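Local coordinates for 3-keto-5-aminohexanoate cleavage protein (Archaeoglobus fulgidus, PDB 3LOT) that probably catalyses the zinc-dependent cleavage of 3-keto-5-aminohexanoate, as a member of the beta-keto acid cleavage enzyme family of TIM barrels, at residues V104-A112 and L304-F314. Numbering follows the deposited sequence.
Sequences VPALKPEIA and LGLKGKERVNF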
loop_
_atom_site.group_PDB
_atom_site.type_symbol
_atom_site.label_atom_id
_atom_site.label_comp_id
_atom_site.label_asym_id
_atom_site.label_seq_id
_atom_site.Cartn_x
_atom_site.Cartn_y
_atom_site.Cartn_z
ATOM N N VAL D 104 30.423 22.682 -6.734
ATOM C CA VAL D 104 30.155 22.062 -8.051
ATOM C C VAL D 104 30.938 22.767 -9.179
ATOM O O VAL D 104 31.637 22.097 -9.931
ATOM C CB VAL D 104 28.646 21.839 -8.311
ATOM C CG1 VAL D 104 28.378 21.343 -9.719
ATOM C CG2 VAL D 104 28.074 20.816 -7.270
ATOM N N PRO D 105 30.909 24.101 -9.241
ATOM C CA PRO D 105 31.735 24.776 -10.234
ATOM C C PRO D 105 33.236 24.773 -9.905
ATOM O O PRO D 105 34.074 24.748 -10.822
ATOM C CB PRO D 105 31.174 26.205 -10.236
ATOM C CG PRO D 105 30.439 26.316 -8.949
ATOM C CD PRO D 105 29.840 24.988 -8.770
ATOM N N ALA D 106 33.572 24.767 -8.623
ATOM C CA ALA D 106 34.974 24.657 -8.209
ATOM C C ALA D 106 35.592 23.303 -8.585
ATOM O O ALA D 106 36.694 23.237 -9.167
ATOM C CB ALA D 106 35.118 24.940 -6.728
ATOM N N LEU D 107 34.902 22.218 -8.237
ATOM C CA LEU D 107 35.446 20.865 -8.417
ATOM C C LEU D 107 34.938 20.124 -9.654
ATOM O O LEU D 107 35.573 19.166 -10.082
ATOM C CB LEU D 107 35.223 19.984 -7.166
ATOM C CG LEU D 107 36.220 20.109 -5.995
ATOM C CD1 LEU D 107 36.228 21.469 -5.457
ATOM C CD2 LEU D 107 35.902 19.106 -4.915
ATOM N N LYS D 108 33.813 20.538 -10.213
ATOM C CA LYS D 108 33.166 19.807 -11.322
ATOM C C LYS D 108 33.179 18.296 -11.128
ATOM O O LYS D 108 33.746 17.560 -11.922
ATOM C CB LYS D 108 33.821 20.202 -12.654
ATOM C CG LYS D 108 33.816 21.678 -12.926
ATOM C CD LYS D 108 34.572 21.987 -14.197
ATOM C CE LYS D 108 34.189 23.289 -14.814
ATOM N NZ LYS D 108 34.226 24.409 -13.838
ATOM N N PRO D 109 32.573 17.815 -10.029
ATOM C CA PRO D 109 32.583 16.399 -9.768
ATOM C C PRO D 109 31.662 15.650 -10.722
ATOM O O PRO D 109 30.806 16.251 -11.385
ATOM C CB PRO D 109 32.026 16.289 -8.323
ATOM C CG PRO D 109 31.150 17.504 -8.174
ATOM C CD PRO D 109 31.797 18.573 -9.027
ATOM N N GLU D 110 31.842 14.339 -10.769
ATOM C CA GLU D 110 31.012 13.470 -11.591
ATOM C C GLU D 110 29.568 13.426 -11.115
ATOM O O GLU D 110 28.658 13.281 -11.925
ATOM C CB GLU D 110 31.557 12.040 -11.599
ATOM C CG GLU D 110 32.956 11.838 -12.262
ATOM C CD GLU D 110 33.300 10.370 -12.410
ATOM O OE1 GLU D 110 33.848 9.787 -11.444
ATOM O OE2 GLU D 110 33.005 9.772 -13.466
ATOM N N ILE D 111 29.373 13.467 -9.804
ATOM C CA ILE D 111 28.043 13.372 -9.215
ATOM C C ILE D 111 28.107 14.161 -7.892
ATOM O O ILE D 111 29.176 14.250 -7.243
ATOM C CB ILE D 111 27.643 11.866 -9.061
ATOM C CG1 ILE D 111 26.230 11.693 -8.484
ATOM C CG2 ILE D 111 28.702 11.068 -8.206
ATOM C CD1 ILE D 111 25.637 10.377 -8.813
ATOM N N ALA D 112 27.008 14.798 -7.533
ATOM C CA ALA D 112 26.913 15.517 -6.270
ATOM C C ALA D 112 25.472 15.511 -5.762
ATOM O O ALA D 112 24.541 15.296 -6.540
ATOM C CB ALA D 112 27.415 16.907 -6.380
ATOM N N LEU D 304 25.193 4.893 -14.034
ATOM C CA LEU D 304 24.614 6.248 -13.864
ATOM C C LEU D 304 24.942 7.241 -15.009
ATOM O O LEU D 304 24.461 8.375 -15.002
ATOM C CB LEU D 304 25.097 6.822 -12.559
ATOM C CG LEU D 304 24.786 5.930 -11.357
ATOM C CD1 LEU D 304 25.351 6.568 -10.073
ATOM C CD2 LEU D 304 23.278 5.739 -11.265
ATOM N N GLY D 305 25.717 6.828 -15.998
ATOM C CA GLY D 305 26.112 7.725 -17.105
ATOM C C GLY D 305 27.028 8.871 -16.700
ATOM O O GLY D 305 26.790 10.011 -17.057
ATOM N N LEU D 306 28.073 8.561 -15.933
ATOM C CA LEU D 306 28.949 9.578 -15.364
ATOM C C LEU D 306 30.083 9.906 -16.310
ATOM O O LEU D 306 30.412 9.103 -17.173
ATOM C CB LEU D 306 29.498 9.125 -14.016
ATOM C CG LEU D 306 28.440 8.825 -12.955
ATOM C CD1 LEU D 306 29.116 8.567 -11.590
ATOM C CD2 LEU D 306 27.497 10.029 -12.966
ATOM N N LYS D 307 30.703 11.064 -16.133
ATOM C CA LYS D 307 31.620 11.586 -17.173
ATOM C C LYS D 307 33.011 10.961 -17.211
ATOM O O LYS D 307 33.694 10.974 -18.282
ATOM C CB LYS D 307 31.705 13.099 -17.106
ATOM C CG LYS D 307 32.456 13.702 -15.920
ATOM C CD LYS D 307 32.197 15.174 -15.846
ATOM C CE LYS D 307 32.671 15.780 -14.543
ATOM N NZ LYS D 307 32.447 17.240 -14.528
ATOM N N GLY D 308 33.445 10.398 -16.091
ATOM C CA GLY D 308 34.777 9.780 -16.027
ATOM C C GLY D 308 35.651 10.364 -14.933
ATOM O O GLY D 308 35.553 11.551 -14.605
ATOM N N LYS D 309 36.538 9.533 -14.389
ATOM C CA LYS D 309 37.320 9.900 -13.176
ATOM C C LYS D 309 38.241 11.074 -13.409
ATOM O O LYS D 309 38.514 11.867 -12.500
ATOM C CB LYS D 309 38.126 8.686 -12.618
ATOM C CG LYS D 309 39.335 8.223 -13.436
ATOM C CD LYS D 309 39.866 6.862 -12.936
ATOM C CE LYS D 309 40.917 6.257 -13.899
ATOM N NZ LYS D 309 41.095 4.740 -13.810
ATOM N N GLU D 310 38.724 11.185 -14.633
ATOM C CA GLU D 310 39.665 12.248 -14.979
ATOM C C GLU D 310 39.029 13.495 -15.609
ATOM O O GLU D 310 39.738 14.421 -15.952
ATOM C CB GLU D 310 40.702 11.712 -15.977
ATOM C CG GLU D 310 41.643 10.652 -15.421
ATOM C CD GLU D 310 42.555 11.196 -14.355
ATOM O OE1 GLU D 310 42.610 12.436 -14.109
ATOM O OE2 GLU D 310 43.206 10.361 -13.731
ATOM N N ARG D 311 37.714 13.508 -15.785
ATOM C CA ARG D 311 37.038 14.701 -16.341
ATOM C C ARG D 311 36.541 15.664 -15.241
ATOM O O ARG D 311 35.759 16.593 -15.496
ATOM C CB ARG D 311 35.928 14.293 -17.331
ATOM C CG ARG D 311 36.512 13.946 -18.701
ATOM C CD ARG D 311 35.528 13.325 -19.709
ATOM N NE ARG D 311 36.230 12.870 -20.908
ATOM C CZ ARG D 311 36.549 13.643 -21.958
ATOM N NH1 ARG D 311 36.201 14.924 -21.990
ATOM N NH2 ARG D 311 37.194 13.129 -23.009
ATOM N N VAL D 312 37.039 15.459 -14.027
ATOM C CA VAL D 312 36.719 16.312 -12.898
ATOM C C VAL D 312 37.777 17.422 -12.844
ATOM O O VAL D 312 38.820 17.349 -13.534
ATOM C CB VAL D 312 36.612 15.469 -11.559
ATOM C CG1 VAL D 312 35.586 14.396 -11.696
ATOM C CG2 VAL D 312 37.961 14.831 -11.155
ATOM N N ASN D 313 37.516 18.440 -12.029
ATOM C CA ASN D 313 38.441 19.573 -11.826
ATOM C C ASN D 313 39.216 19.429 -10.484
ATOM O O ASN D 313 39.274 20.373 -9.675
ATOM C CB ASN D 313 37.614 20.852 -11.815
ATOM C CG ASN D 313 38.331 22.037 -12.382
ATOM O OD1 ASN D 313 39.271 21.896 -13.149
ATOM N ND2 ASN D 313 37.869 23.243 -12.012
ATOM N N PHE D 314 39.793 18.251 -10.262
ATOM C CA PHE D 314 40.678 17.976 -9.117
ATOM C C PHE D 314 41.500 16.684 -9.374
ATOM O O PHE D 314 41.332 16.020 -10.421
ATOM C CB PHE D 314 39.856 17.858 -7.806
ATOM C CG PHE D 314 38.846 16.731 -7.803
ATOM C CD1 PHE D 314 39.237 15.416 -7.560
ATOM C CD2 PHE D 314 37.494 16.994 -8.006
ATOM C CE1 PHE D 314 38.294 14.370 -7.532
ATOM C CE2 PHE D 314 36.552 15.972 -7.974
ATOM C CZ PHE D 314 36.960 14.639 -7.770
ATOM O OXT PHE D 314 42.342 16.215 -8.555
HETATM O O HOH W 1 29.201 12.940 -14.540
#
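Glu110 reaches from the turn before strand 111-115 into the loop 306-312, where its OE2 accepts a hydrogen bond from Gly308 N at 2.7 Å, on the anti side and 34° out of the carboxylate plane. An acid suits this buried place because its other oxygen, OE1, forms a salt bridge with Arg301 of helix 297-304. With CG anti to its carbonyl carbon (chi1 -65°), the side chain also lays CG against Val312 CG1, 3.7 Å away. Replacing this glutamate by alanine would probably leave Arg301 without this carboxylate and Gly308 N-H without its acceptor, and open a gap beside Val312. A water bridges Glu110 O to Lys307 N, while the extended Lys307 chain brings NZ to 2.9 Å from Lys108 O, well above the carbonyl plane.

Farther along, Asn313 bonds to the last turn of helix 103-107: its backbone N binds Leu107 O at 2.8 Å, and its short amide can donate ND2 to Ala106 O at 3.1 Å, from above the carbonyl plane. Lys108 packs its methylenes on Asn313 CB, yet is long enough for NZ to turn back to Pro105 O (3.0 Å, on a lone pair) and bond Asn167. Phe314 sets CD2 3.8 Å from Leu107 CB, and Val312 CG2 sits over one face of its ring. The C-terminal tail thus straps the alpha-to-beta turn at the N-terminal end of TIM-barrel strand 111-115.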